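Local atomic coordinates of purine nucleoside phosphorylase (Schistosoma mansoni, PDB entry 5KO5), a protein that probably catalyses the reversible phosphorolysis of purine nucleosides such as inosine and guanosine, as purine nucleoside phosphorylases do, and here holds cytosine in its base pocket. Residues A[117-122]-A[239-244]; A[129-134]-A[186-191]; A[192-197]-A[216-221]; A[200-205]-A[257-262]; A[207-212]-A[246-251]. One frame throughout, in Å; residues are numbered along the deposited sequence.

Contact 1: residues A[117-122]-A[239-244]; sequences NLAGGI and AVSLIA. With CYT (6-aminopyrimidin-2(1H)-one), chain B; EDO (1,2-ethanediol), chain C.
Ser241 OG donates to Asn117 OD1 at 2.6 Å, lying in the plane of the amide and on a lone pair of the oxygen (C=O...O angle 117°). In Asn117, CG sits between the backbone N and the carbonyl carbon (chi1 64°), on the side from which OD1 meets Ser241 OG. On the face that bears Leu118 and Leu242, these two leucines lie side by side and point the same way, with Leu118 CD1 3.6 Å from Leu242 CD2. Leu118 CD1 also lies 4.1 Å from Ala244 CB.

The two strands are joined by a parallel ladder that pairs Asn117 with Ser241, Leu118 with Leu242 and Ala119 with Ile243. Its straightest bond, Leu242 N to Asn117 O, measures 2.8 Å with 177° at the hydrogen. Ala119 N donates to Leu242 O, and Ala119 O receives Ala244 N. Past the ladder the strand lines the base pocket: Gly120 N comes within 3.3 Å of cytosine C4. Separately, Leu118 N donates to O2 of an ethanediol, probably from the crystallisation liquor.

Farther out, Thr223 OG1 holds Asn117 ND2. In the same sheet strand 131-139 flanks 239-244 and strand 218-220 flanks 117-122, both antiparallel, while helix 259-283 lies over the leucine face, Val262 packing on Leu118 and Ala244.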
# COMPACT_ATOMS: atom_id res chain seq x y z
N ASN A 117 -21.47 7.15 -2.05
CA ASN A 117 -20.64 6.96 -0.88
C ASN A 117 -20.66 8.24 -0.05
O ASN A 117 -21.11 9.29 -0.52
CB ASN A 117 -19.20 6.53 -1.24
CG ASN A 117 -18.43 7.58 -2.02
OD1 ASN A 117 -18.24 8.71 -1.55
ND2 ASN A 117 -17.97 7.21 -3.21
N LEU A 118 -20.19 8.13 1.19
CA LEU A 118 -19.93 9.29 2.04
C LEU A 118 -18.42 9.52 2.04
O LEU A 118 -17.63 8.57 2.12
CB LEU A 118 -20.41 9.04 3.47
CG LEU A 118 -21.82 9.45 3.88
CD1 LEU A 118 -22.02 10.96 3.77
CD2 LEU A 118 -22.86 8.73 3.07
N ALA A 119 -18.02 10.79 1.93
CA ALA A 119 -16.60 11.07 1.78
C ALA A 119 -16.22 12.36 2.50
O ALA A 119 -17.07 13.19 2.82
CB ALA A 119 -16.23 11.21 0.29
N GLY A 120 -14.93 12.51 2.77
CA GLY A 120 -14.39 13.77 3.26
C GLY A 120 -14.03 14.70 2.11
O GLY A 120 -13.44 14.28 1.12
N GLY A 121 -14.39 15.97 2.27
CA GLY A 121 -14.01 16.97 1.28
C GLY A 121 -12.60 17.49 1.53
O GLY A 121 -12.24 17.82 2.67
N ILE A 122 -11.80 17.55 0.47
CA ILE A 122 -10.46 18.12 0.51
C ILE A 122 -10.41 19.47 -0.18
O ILE A 122 -9.88 20.44 0.36
CB ILE A 122 -9.44 17.14 -0.13
CG1 ILE A 122 -9.44 15.79 0.59
CG2 ILE A 122 -8.05 17.76 -0.12
CD1 ILE A 122 -8.91 15.84 2.03
N ALA A 239 -20.49 7.41 -10.14
CA ALA A 239 -20.20 7.37 -8.72
C ALA A 239 -20.33 8.77 -8.16
O ALA A 239 -19.76 9.71 -8.72
CB ALA A 239 -18.78 6.85 -8.48
N VAL A 240 -21.08 8.91 -7.07
CA VAL A 240 -21.37 10.21 -6.47
C VAL A 240 -21.01 10.16 -5.00
O VAL A 240 -21.47 9.27 -4.28
CB VAL A 240 -22.85 10.59 -6.65
CG1 VAL A 240 -23.15 11.92 -5.97
CG2 VAL A 240 -23.20 10.63 -8.13
N SER A 241 -20.18 11.10 -4.55
CA SER A 241 -19.85 11.23 -3.14
C SER A 241 -20.72 12.30 -2.49
O SER A 241 -20.91 13.38 -3.05
CB SER A 241 -18.40 11.67 -2.94
OG SER A 241 -17.50 10.61 -3.23
N LEU A 242 -21.26 11.98 -1.32
CA LEU A 242 -21.87 12.98 -0.45
C LEU A 242 -20.81 13.44 0.54
O LEU A 242 -20.22 12.61 1.25
CB LEU A 242 -23.07 12.38 0.28
CG LEU A 242 -23.70 13.25 1.38
CD1 LEU A 242 -24.20 14.58 0.83
CD2 LEU A 242 -24.84 12.48 2.03
N ILE A 243 -20.55 14.74 0.58
CA ILE A 243 -19.49 15.29 1.42
C ILE A 243 -19.99 15.39 2.85
O ILE A 243 -20.92 16.15 3.15
CB ILE A 243 -19.01 16.65 0.90
CG1 ILE A 243 -18.52 16.53 -0.56
CG2 ILE A 243 -17.95 17.23 1.82
CD1 ILE A 243 -17.43 15.47 -0.76
N ALA A 244 -19.38 14.62 3.76
CA ALA A 244 -19.79 14.65 5.16
C ALA A 244 -19.22 15.86 5.90
O ALA A 244 -19.84 16.36 6.83
CB ALA A 244 -19.36 13.36 5.86
N3 CYT B . -13.85 10.32 5.38
C4 CYT B . -14.73 11.23 5.80
N1 CYT B . -15.65 8.86 4.84
C2 CYT B . -14.28 9.12 4.91
O2 CYT B . -13.48 8.24 4.57
N4 CYT B . -14.25 12.39 6.27
C5 CYT B . -16.14 10.99 5.73
C6 CYT B . -16.55 9.81 5.25
C1 EDO C . -18.16 4.96 1.80
O1 EDO C . -17.03 4.24 2.33
C2 EDO C . -19.45 4.23 2.08
O2 EDO C . -20.48 5.21 2.25

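Contact 2: residues A[129-134]-A[186-191]; sequences GDFVLI and QDLVHE
Phe131 and His190 are joined by the middle bond of a parallel backbone ladder, in which His190 N donates to Phe131 O at 2.8 Å. Two further bonds flank it, Phe131 N to Leu188 O and Leu133 N to His190 O, and all three have N-H...O angles of 162° or more. The pairs in register are Phe131 with Val189, Val132 with His190 and Leu133 with Glu191. CA-H...O contacts accompany the bonds; the shortest, Glu191 CA to Leu133 O at 3.2 Å, lies past the last of them.

The apolar contacts are with Leu188 and Val189. Leu188 CB lies 4.1 Å from Phe131 CD2, approaching the ring obliquely, and Val189 CG1 meets Leu133 CG at 3.8 Å. The valine methyl is placed there by being anti to the backbone N (chi1 -178°).

Polar contacts gather at Asp130. Its OD2 stands 3.3 Å from His190 NE2, with the carboxylate and imidazole planes 32° apart; the established hydrogen bond of this oxygen is from Lys127 N. A water lies 2.6 Å from Asp187 O and 3.2 Å from His190 NE2, with a weak bond to Asp130 OD1; it has more acceptors in reach than protons.

Helix 170-182 packs on Val189 and Leu133, and helix 259-283 covers Phe131. The side chain of Val132 is about 12 Å from the bound cytosine. Adjacent parallel strands with helices on their flank are the make-up of the alpha/beta fold of the phosphorylase superfamily.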
# COMPACT_ATOMS: atom_id res chain seq x y z
N GLY A 129 -22.64 18.32 3.01
CA GLY A 129 -23.89 18.25 2.30
C GLY A 129 -23.80 18.43 0.80
O GLY A 129 -24.81 18.28 0.11
N ASP A 130 -22.62 18.74 0.26
CA ASP A 130 -22.45 18.85 -1.18
C ASP A 130 -22.33 17.45 -1.79
O ASP A 130 -22.03 16.47 -1.11
CB ASP A 130 -21.18 19.63 -1.53
CG ASP A 130 -21.32 21.14 -1.29
OD1 ASP A 130 -22.45 21.63 -1.05
OD2 ASP A 130 -20.29 21.84 -1.36
N PHE A 131 -22.58 17.38 -3.10
CA PHE A 131 -22.39 16.15 -3.87
C PHE A 131 -21.24 16.35 -4.83
O PHE A 131 -21.09 17.42 -5.43
CB PHE A 131 -23.64 15.82 -4.69
CG PHE A 131 -24.88 15.64 -3.87
CD1 PHE A 131 -25.03 14.53 -3.04
CD2 PHE A 131 -25.91 16.56 -3.95
CE1 PHE A 131 -26.19 14.36 -2.29
CE2 PHE A 131 -27.07 16.39 -3.20
CZ PHE A 131 -27.21 15.29 -2.38
N VAL A 132 -20.42 15.31 -5.00
CA VAL A 132 -19.33 15.33 -5.97
C VAL A 132 -19.53 14.20 -6.97
O VAL A 132 -19.53 13.02 -6.59
CB VAL A 132 -17.96 15.25 -5.29
CG1 VAL A 132 -16.86 15.22 -6.34
CG2 VAL A 132 -17.77 16.45 -4.36
N LEU A 133 -19.71 14.56 -8.24
CA LEU A 133 -19.66 13.58 -9.32
C LEU A 133 -18.20 13.18 -9.51
O LEU A 133 -17.36 14.02 -9.81
CB LEU A 133 -20.21 14.18 -10.61
CG LEU A 133 -21.59 14.82 -10.51
CD1 LEU A 133 -22.00 15.45 -11.84
CD2 LEU A 133 -22.63 13.81 -10.04
N ILE A 134 -17.90 11.90 -9.30
CA ILE A 134 -16.51 11.46 -9.37
C ILE A 134 -16.09 11.31 -10.82
O ILE A 134 -16.76 10.63 -11.60
CB ILE A 134 -16.32 10.17 -8.57
CG1 ILE A 134 -16.62 10.44 -7.10
CG2 ILE A 134 -14.87 9.65 -8.75
CD1 ILE A 134 -16.73 9.19 -6.27
N GLN A 186 -28.40 22.25 -8.47
CA GLN A 186 -27.08 22.19 -9.09
C GLN A 186 -26.03 22.94 -8.28
O GLN A 186 -24.84 22.64 -8.41
CB GLN A 186 -27.13 22.69 -10.53
CG GLN A 186 -27.29 24.20 -10.67
CD GLN A 186 -28.66 24.68 -10.28
OE1 GLN A 186 -29.65 23.95 -10.42
NE2 GLN A 186 -28.74 25.90 -9.78
N ASP A 187 -26.44 23.90 -7.45
CA ASP A 187 -25.49 24.59 -6.58
C ASP A 187 -24.83 23.65 -5.58
O ASP A 187 -23.77 23.98 -5.04
CB ASP A 187 -26.18 25.75 -5.86
CG ASP A 187 -27.28 25.28 -4.91
OD1 ASP A 187 -28.32 24.80 -5.40
OD2 ASP A 187 -27.10 25.40 -3.68
N LEU A 188 -25.42 22.49 -5.33
CA LEU A 188 -24.82 21.50 -4.44
C LEU A 188 -23.86 20.56 -5.16
O LEU A 188 -23.15 19.80 -4.49
CB LEU A 188 -25.92 20.64 -3.80
CG LEU A 188 -26.98 21.37 -2.99
CD1 LEU A 188 -27.98 20.36 -2.44
CD2 LEU A 188 -26.34 22.17 -1.86
N VAL A 189 -23.83 20.57 -6.49
CA VAL A 189 -23.19 19.51 -7.27
C VAL A 189 -21.85 20.02 -7.81
O VAL A 189 -21.79 21.05 -8.49
CB VAL A 189 -24.10 19.03 -8.40
CG1 VAL A 189 -23.43 17.89 -9.18
CG2 VAL A 189 -25.45 18.59 -7.85
N HIS A 190 -20.79 19.28 -7.51
CA HIS A 190 -19.44 19.53 -8.00
C HIS A 190 -18.97 18.29 -8.76
O HIS A 190 -19.65 17.26 -8.80
CB HIS A 190 -18.48 19.79 -6.84
CG HIS A 190 -18.89 20.93 -5.96
ND1 HIS A 190 -18.21 22.13 -5.95
CD2 HIS A 190 -19.89 21.05 -5.06
CE1 HIS A 190 -18.79 22.95 -5.08
NE2 HIS A 190 -19.82 22.32 -4.54
N GLU A 191 -17.78 18.38 -9.34
CA GLU A 191 -17.09 17.22 -9.87
C GLU A 191 -15.70 17.16 -9.26
O GLU A 191 -15.16 18.19 -8.84
CB GLU A 191 -17.02 17.23 -11.40
CG GLU A 191 -16.21 18.37 -11.96
CD GLU A 191 -16.12 18.31 -13.47
OE1 GLU A 191 -17.09 17.85 -14.11
OE2 GLU A 191 -15.07 18.72 -14.01
O HOH W 1 -22.21 23.74 -2.95

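Contact 3: residues A[192-197]-A[216-221]; sequences GVYAFN and CDVVGM. With CYT (6-aminopyrimidin-2(1H)-one), chain B.
Val193 is held by segment 216-221 through both its N and its O: Val193 N donates to the anti lone pair of Asp217 OD2 at 2.8 Å, and Val193 O accepts from both Asp217 N and Val218 N. The ladder continues with Ala195 N to Val218 O, 2.8 Å and 177° at the hydrogen, then Gly220 N to Ala195 O, and ends with Asn197 N to Gly220 O. Asp217 OD1 turns to Asn123 ND2.

These bonds pair the two strands of a beta-alpha-beta unit, in which helix 205-213 connects strand 189-196 to strand 218-220 and the strands run parallel, 30° apart by their short axes.

Apolar contacts separate by face. Tyr194 crosses Val218 at about a right angle, its CD2 3.4 Å from Val218 CG2; CG lies anti to the backbone N (chi1 -179°), and the ring beyond it runs past Val218 to Gly220. Tyr194 OH lies 3.0 Å from Gly220 C and is hydrogen-bonded to Ser222 N. On the other face Ala195 CB meets Cys216 SG at 3.7 Å and Val219 CG2 at 4.1 Å.

Ligand contacts belong to segment 216-221. The extended Met221 side chain brings CE to 3.5 Å from cytosine O2, while Phe161 of a neighbouring subunit packs against this methionine.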
# COMPACT_ATOMS: atom_id res chain seq x y z
N GLY A 192 -15.12 15.97 -9.20
CA GLY A 192 -13.81 15.92 -8.58
C GLY A 192 -13.18 14.55 -8.61
O GLY A 192 -13.79 13.55 -9.02
N VAL A 193 -11.94 14.52 -8.13
CA VAL A 193 -11.11 13.32 -8.09
C VAL A 193 -11.20 12.71 -6.69
O VAL A 193 -11.05 13.41 -5.69
CB VAL A 193 -9.65 13.68 -8.41
CG1 VAL A 193 -8.73 12.46 -8.19
CG2 VAL A 193 -9.53 14.19 -9.83
N TYR A 194 -11.43 11.40 -6.64
CA TYR A 194 -11.62 10.66 -5.39
C TYR A 194 -10.34 9.94 -5.00
O TYR A 194 -9.82 9.12 -5.77
CB TYR A 194 -12.76 9.65 -5.59
CG TYR A 194 -13.15 8.79 -4.41
CD1 TYR A 194 -12.47 7.60 -4.14
CD2 TYR A 194 -14.25 9.12 -3.62
CE1 TYR A 194 -12.86 6.80 -3.08
CE2 TYR A 194 -14.65 8.32 -2.56
CZ TYR A 194 -13.94 7.16 -2.30
OH TYR A 194 -14.33 6.35 -1.27
N ALA A 195 -9.83 10.21 -3.80
CA ALA A 195 -8.71 9.45 -3.27
C ALA A 195 -9.26 8.29 -2.46
O ALA A 195 -10.08 8.50 -1.56
CB ALA A 195 -7.85 10.31 -2.36
N PHE A 196 -8.77 7.07 -2.74
CA PHE A 196 -9.16 5.88 -1.99
C PHE A 196 -8.16 5.67 -0.87
O PHE A 196 -6.99 5.35 -1.11
CB PHE A 196 -9.21 4.69 -2.95
CG PHE A 196 -9.58 3.36 -2.31
CD1 PHE A 196 -10.29 3.28 -1.11
CD2 PHE A 196 -9.19 2.17 -2.93
CE1 PHE A 196 -10.61 2.04 -0.55
CE2 PHE A 196 -9.51 0.93 -2.38
CZ PHE A 196 -10.24 0.86 -1.18
N ASN A 197 -8.61 5.93 0.37
CA ASN A 197 -7.92 5.56 1.61
C ASN A 197 -8.47 4.22 2.06
O ASN A 197 -9.66 4.11 2.35
CB ASN A 197 -8.23 6.61 2.67
CG ASN A 197 -7.84 6.18 4.07
OD1 ASN A 197 -6.90 5.40 4.25
ND2 ASN A 197 -8.54 6.70 5.09
N CYS A 216 -6.21 15.89 -5.05
CA CYS A 216 -7.42 15.17 -4.67
C CYS A 216 -8.51 16.12 -4.18
O CYS A 216 -8.25 17.05 -3.42
CB CYS A 216 -7.12 14.18 -3.55
SG CYS A 216 -5.87 12.96 -3.93
N ASP A 217 -9.74 15.87 -4.61
CA ASP A 217 -10.87 16.67 -4.18
C ASP A 217 -11.65 16.08 -3.02
O ASP A 217 -12.18 16.84 -2.21
CB ASP A 217 -11.82 16.91 -5.36
CG ASP A 217 -11.13 17.64 -6.50
OD1 ASP A 217 -10.73 18.80 -6.28
OD2 ASP A 217 -10.96 17.07 -7.60
N VAL A 218 -11.75 14.75 -2.94
CA VAL A 218 -12.49 14.05 -1.89
C VAL A 218 -11.70 12.81 -1.52
O VAL A 218 -10.86 12.33 -2.28
CB VAL A 218 -13.94 13.68 -2.29
CG1 VAL A 218 -14.68 14.87 -2.88
CG2 VAL A 218 -13.95 12.54 -3.28
N VAL A 219 -11.96 12.28 -0.32
CA VAL A 219 -11.30 11.06 0.15
C VAL A 219 -12.34 10.16 0.81
O VAL A 219 -13.22 10.62 1.54
CB VAL A 219 -10.11 11.37 1.09
CG1 VAL A 219 -10.55 12.14 2.34
CG2 VAL A 219 -9.37 10.09 1.48
N GLY A 220 -12.24 8.85 0.55
CA GLY A 220 -13.12 7.92 1.22
C GLY A 220 -12.55 6.53 1.14
O GLY A 220 -11.47 6.31 0.59
N MET A 221 -13.31 5.57 1.68
CA MET A 221 -12.82 4.22 1.95
C MET A 221 -13.49 3.15 1.09
O MET A 221 -13.46 1.97 1.45
CB MET A 221 -12.97 3.87 3.42
CG MET A 221 -12.37 4.88 4.38
SD MET A 221 -12.75 4.42 6.08
CE MET A 221 -12.25 5.92 6.92
N3 CYT B . -13.85 10.32 5.38
C4 CYT B . -14.73 11.23 5.80
N1 CYT B . -15.65 8.86 4.84
C2 CYT B . -14.28 9.12 4.91
O2 CYT B . -13.48 8.24 4.57
N4 CYT B . -14.25 12.39 6.27
C5 CYT B . -16.14 10.99 5.73
C6 CYT B . -16.55 9.81 5.25

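Contact 4: residues A[200-205]-A[257-262]; sequences PTYESP and INHEKV. With CYT (6-aminopyrimidin-2(1H)-one), chain B.
Tyr202 leads into the contact with its ring lying against Ile257. From CB, the first torsion puts CG anti to the carbonyl carbon (chi1 -74°), and Tyr202 CG meets Ile257 CG2 at 3.6 Å. That methyl stands over the ring centre, 9° off the normal, a CH-pi contact. Farther round the ring, Tyr202 CD1 approaches cytosine N3 to 3.5 Å, so the tyrosine borders both the isoleucine and the base. At the tip, Tyr202 OH lies 3.2 Å from His259 CA and 3.8 Å from Val262 CG2, and the edge of the imidazole faces it. A water joins Tyr202 OH, at 2.8 Å, to His259 ND1.

Next in the chain, Glu203 grips the base with both oxygens: cytosine N3 donates to Glu203 OE1 at 2.8 Å, nearly straight at 171°, and N4 donates to OE2. OE2 is also hydrogen-bonded to Ser247 OG, itself a pocket residue, which helps fix the carboxylate. Ile257 CD1 lies 3.8 Å from Glu203 OE2.

Asn258 is the N-cap of helix 259-283, its OD1 accepting from Lys261 N and, weakly, from Glu260 N. The 200-205 loop, between strand 189-196 and helix 205-213, meets the N-terminal end of helix 259-283 through Tyr202, while Asp163 and Phe161 of a neighbouring subunit pack on Tyr202 and His259.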
# COMPACT_ATOMS: atom_id res chain seq x y z
N PRO A 200 -9.52 1.62 8.13
CA PRO A 200 -10.78 2.31 8.45
C PRO A 200 -10.59 3.56 9.31
O PRO A 200 -11.60 4.16 9.70
CB PRO A 200 -11.54 1.25 9.24
CG PRO A 200 -10.42 0.52 10.00
CD PRO A 200 -9.26 0.47 9.02
N THR A 201 -9.36 3.94 9.65
CA THR A 201 -9.19 5.23 10.30
C THR A 201 -9.51 6.33 9.31
O THR A 201 -9.13 6.26 8.13
CB THR A 201 -7.76 5.43 10.82
OG1 THR A 201 -6.82 5.25 9.76
CG2 THR A 201 -7.43 4.46 11.96
N TYR A 202 -10.21 7.36 9.77
CA TYR A 202 -10.40 8.53 8.93
C TYR A 202 -9.05 9.10 8.53
O TYR A 202 -8.04 8.91 9.22
CB TYR A 202 -11.23 9.59 9.66
CG TYR A 202 -12.69 9.23 9.76
CD1 TYR A 202 -13.45 9.10 8.60
CD2 TYR A 202 -13.30 9.00 10.98
CE1 TYR A 202 -14.79 8.76 8.67
CE2 TYR A 202 -14.65 8.66 11.06
CZ TYR A 202 -15.38 8.53 9.90
OH TYR A 202 -16.72 8.19 9.96
N GLU A 203 -9.03 9.78 7.40
CA GLU A 203 -7.85 10.50 6.97
C GLU A 203 -7.33 11.38 8.11
O GLU A 203 -8.10 12.09 8.76
CB GLU A 203 -8.21 11.34 5.74
CG GLU A 203 -9.31 12.42 5.93
CD GLU A 203 -10.76 11.96 5.72
OE1 GLU A 203 -11.07 10.75 5.75
OE2 GLU A 203 -11.62 12.87 5.55
N SER A 204 -6.03 11.28 8.39
CA SER A 204 -5.45 12.13 9.41
C SER A 204 -5.32 13.55 8.88
O SER A 204 -5.31 13.75 7.66
CB SER A 204 -4.08 11.60 9.82
OG SER A 204 -3.10 11.91 8.83
N PRO A 205 -5.24 14.55 9.76
CA PRO A 205 -5.09 15.93 9.27
C PRO A 205 -3.93 16.09 8.30
O PRO A 205 -4.04 16.82 7.31
CB PRO A 205 -4.89 16.75 10.56
CG PRO A 205 -5.64 15.98 11.60
CD PRO A 205 -5.49 14.50 11.21
N ILE A 257 -13.55 14.36 13.11
CA ILE A 257 -14.37 13.63 12.15
C ILE A 257 -15.00 12.46 12.90
O ILE A 257 -14.34 11.80 13.71
CB ILE A 257 -13.51 13.12 10.99
CG1 ILE A 257 -12.68 14.26 10.37
CG2 ILE A 257 -14.38 12.43 9.94
CD1 ILE A 257 -11.72 13.79 9.26
N ASN A 258 -16.28 12.18 12.63
CA ASN A 258 -17.01 11.24 13.46
C ASN A 258 -18.11 10.56 12.65
O ASN A 258 -18.82 11.22 11.90
CB ASN A 258 -17.58 12.03 14.66
CG ASN A 258 -18.50 11.21 15.51
OD1 ASN A 258 -19.70 11.18 15.26
ND2 ASN A 258 -17.96 10.56 16.53
N HIS A 259 -18.24 9.23 12.81
CA HIS A 259 -19.21 8.50 12.00
C HIS A 259 -20.64 8.93 12.29
O HIS A 259 -21.50 8.90 11.40
CB HIS A 259 -19.03 6.97 12.16
CG HIS A 259 -19.83 6.17 11.18
ND1 HIS A 259 -19.66 6.28 9.82
CD2 HIS A 259 -20.81 5.25 11.37
CE1 HIS A 259 -20.50 5.46 9.20
NE2 HIS A 259 -21.21 4.83 10.12
N GLU A 260 -20.94 9.30 13.54
CA GLU A 260 -22.28 9.79 13.86
C GLU A 260 -22.56 11.10 13.13
O GLU A 260 -23.68 11.31 12.62
CB GLU A 260 -22.46 9.96 15.37
CG GLU A 260 -22.34 8.68 16.19
CD GLU A 260 -20.90 8.33 16.54
OE1 GLU A 260 -20.27 7.56 15.79
OE2 GLU A 260 -20.40 8.84 17.57
N LYS A 261 -21.58 12.00 13.06
CA LYS A 261 -21.76 13.22 12.29
C LYS A 261 -21.90 12.92 10.81
O LYS A 261 -22.72 13.53 10.12
CB LYS A 261 -20.61 14.19 12.55
CG LYS A 261 -20.61 14.76 13.96
CD LYS A 261 -19.77 16.03 14.07
CE LYS A 261 -18.29 15.73 14.14
NZ LYS A 261 -17.49 16.97 14.33
N VAL A 262 -21.13 11.95 10.32
CA VAL A 262 -21.24 11.54 8.92
C VAL A 262 -22.65 11.06 8.63
O VAL A 262 -23.28 11.48 7.66
CB VAL A 262 -20.19 10.46 8.60
CG1 VAL A 262 -20.45 9.84 7.22
CG2 VAL A 262 -18.78 11.06 8.66
N3 CYT B . -13.85 10.32 5.38
C4 CYT B . -14.73 11.23 5.80
N1 CYT B . -15.65 8.86 4.84
C2 CYT B . -14.28 9.12 4.91
O2 CYT B . -13.48 8.24 4.57
N4 CYT B . -14.25 12.39 6.27
C5 CYT B . -16.14 10.99 5.73
C6 CYT B . -16.55 9.81 5.25
O HOH W 2 -17.77 7.22 7.52

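Contact 5: residues A[207-212]-A[246-251]; sequences ESNMLL and NSILDA
Ile248 reaches helix 207-212 with a single methyl, CD1, which meets Ser208, Asn209 and Leu212 together. Its CG1 is anti to the carbonyl carbon (chi1 -70°), and a second turn at chi2 (-64°) places Ile248 CD1 3.5 Å from Ser208 O and 3.9 Å from Ser208 CB.

Leu212 CB lies 4.1 Å from Ile248 CD1, with Leu212 CD2 equally near; the two side chains cross at about a right angle. Asn209 crosses Ile248 in the same manner, with Asn209 OD1 4.1 Å from Ile248 CD1. Asn209 OD1 accepts a hydrogen bond (3.0 Å) from a water that also donates to Ile248 O, so a water bridge spans the helices beside the apolar contact.

Ser208 OG lies 3.5 Å from Ser247 CB. The hydroxyl of Ser247 is bonded to Glu203 OE2 and Asn245 ND2, and that of Ser208 weakly to Ser204 O.

Asn246 starts the second helix as its N-cap: Asn246 OD1 accepts from Leu249 N at 3.0 Å in a nearly straight bond, while ND2 is held by Leu126 O and Asn123 O.

The short helix axes pass 9.6 Å apart, with 132° between their N-to-C directions, and the contact area is small. The pair flanks the base site, since Ser247 touches the cytosine and bonds the carboxylate of Glu203 that receives it.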
# COMPACT_ATOMS: atom_id res chain seq x y z
N GLU A 207 -2.55 13.62 6.43
CA GLU A 207 -2.93 12.94 5.19
C GLU A 207 -3.85 13.82 4.35
O GLU A 207 -3.67 13.92 3.13
CB GLU A 207 -3.60 11.60 5.51
CG GLU A 207 -2.58 10.60 6.06
CD GLU A 207 -3.20 9.47 6.85
OE1 GLU A 207 -4.44 9.39 6.96
OE2 GLU A 207 -2.43 8.67 7.40
N SER A 208 -4.81 14.49 4.99
CA SER A 208 -5.67 15.40 4.24
C SER A 208 -4.86 16.50 3.57
O SER A 208 -5.09 16.83 2.40
CB SER A 208 -6.72 16.01 5.16
OG SER A 208 -7.59 14.99 5.62
N ASN A 209 -3.90 17.08 4.30
CA ASN A 209 -3.08 18.13 3.72
C ASN A 209 -2.25 17.62 2.55
O ASN A 209 -2.07 18.32 1.55
CB ASN A 209 -2.19 18.77 4.79
CG ASN A 209 -2.72 20.11 5.23
OD1 ASN A 209 -3.41 20.22 6.24
ND2 ASN A 209 -2.43 21.14 4.44
N MET A 210 -1.76 16.39 2.65
CA MET A 210 -1.05 15.79 1.52
C MET A 210 -1.98 15.64 0.32
O MET A 210 -1.60 15.97 -0.81
CB MET A 210 -0.49 14.44 1.93
CG MET A 210 0.20 13.73 0.78
SD MET A 210 0.77 12.09 1.22
CE MET A 210 -0.77 11.23 1.38
N LEU A 211 -3.20 15.16 0.55
CA LEU A 211 -4.14 14.95 -0.55
C LEU A 211 -4.47 16.26 -1.24
O LEU A 211 -4.66 16.31 -2.47
CB LEU A 211 -5.42 14.31 -0.02
CG LEU A 211 -5.21 12.91 0.54
CD1 LEU A 211 -6.53 12.33 1.03
CD2 LEU A 211 -4.55 11.99 -0.50
N LEU A 212 -4.57 17.34 -0.48
CA LEU A 212 -4.74 18.66 -1.07
C LEU A 212 -3.61 18.96 -2.05
O LEU A 212 -3.85 19.36 -3.20
CB LEU A 212 -4.81 19.71 0.03
CG LEU A 212 -4.90 21.14 -0.48
CD1 LEU A 212 -5.98 21.20 -1.55
CD2 LEU A 212 -5.22 22.06 0.67
N ASN A 246 -15.64 18.97 5.53
CA ASN A 246 -14.42 19.37 4.85
C ASN A 246 -13.26 19.12 5.79
O ASN A 246 -13.11 19.81 6.80
CB ASN A 246 -14.45 20.83 4.40
CG ASN A 246 -13.29 21.15 3.50
OD1 ASN A 246 -12.16 21.13 3.96
ND2 ASN A 246 -13.56 21.36 2.22
N SER A 247 -12.44 18.12 5.45
CA SER A 247 -11.39 17.70 6.37
C SER A 247 -10.27 18.73 6.48
O SER A 247 -9.60 18.78 7.51
CB SER A 247 -10.85 16.34 5.96
OG SER A 247 -11.90 15.39 5.94
N ILE A 248 -10.05 19.52 5.44
CA ILE A 248 -9.02 20.56 5.51
C ILE A 248 -9.46 21.65 6.48
O ILE A 248 -8.70 22.08 7.35
CB ILE A 248 -8.72 21.12 4.11
CG1 ILE A 248 -8.00 20.08 3.24
CG2 ILE A 248 -7.92 22.43 4.20
CD1 ILE A 248 -6.62 19.68 3.75
N LEU A 249 -10.71 22.10 6.34
CA LEU A 249 -11.26 23.09 7.25
C LEU A 249 -11.29 22.55 8.68
O LEU A 249 -10.92 23.26 9.63
CB LEU A 249 -12.66 23.47 6.78
CG LEU A 249 -13.24 24.85 7.10
CD1 LEU A 249 -12.24 25.92 6.73
CD2 LEU A 249 -14.53 25.02 6.31
N ASP A 250 -11.69 21.29 8.85
CA ASP A 250 -11.76 20.73 10.20
C ASP A 250 -10.38 20.67 10.84
O ASP A 250 -10.23 20.94 12.04
CB ASP A 250 -12.40 19.34 10.19
CG ASP A 250 -13.86 19.36 9.81
OD1 ASP A 250 -14.50 20.44 9.88
OD2 ASP A 250 -14.37 18.28 9.44
N ALA A 251 -9.35 20.31 10.06
CA ALA A 251 -7.99 20.33 10.61
C ALA A 251 -7.56 21.73 11.00
O ALA A 251 -6.91 21.93 12.03
CB ALA A 251 -7.01 19.71 9.61
O HOH W 3 -5.77 21.87 7.08

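How the contacts relate
Following the chain from the N terminus, strand 112-121 opens contact 1, which closes only at strand 236-246 and makes the widest loop. Contact 2 nests inside it, joining strand 131-139 to the start of strand 189-196; contact 3 then opens on that strand and closes across helix 205-213 at strand 218-220, also within contact 1. These three tie one sheet together, with backbone bonds probably passing between them. Contact 4 opens in the 200-205 loop and crosses both contacts 1 and 3, reaching helix 259-283. Contact 5 nests inside contact 4 and likewise crosses contacts 1 and 3. Contacts 1, 3 and 4 converge on the cytosine, and contact 5 reaches it through Ser247.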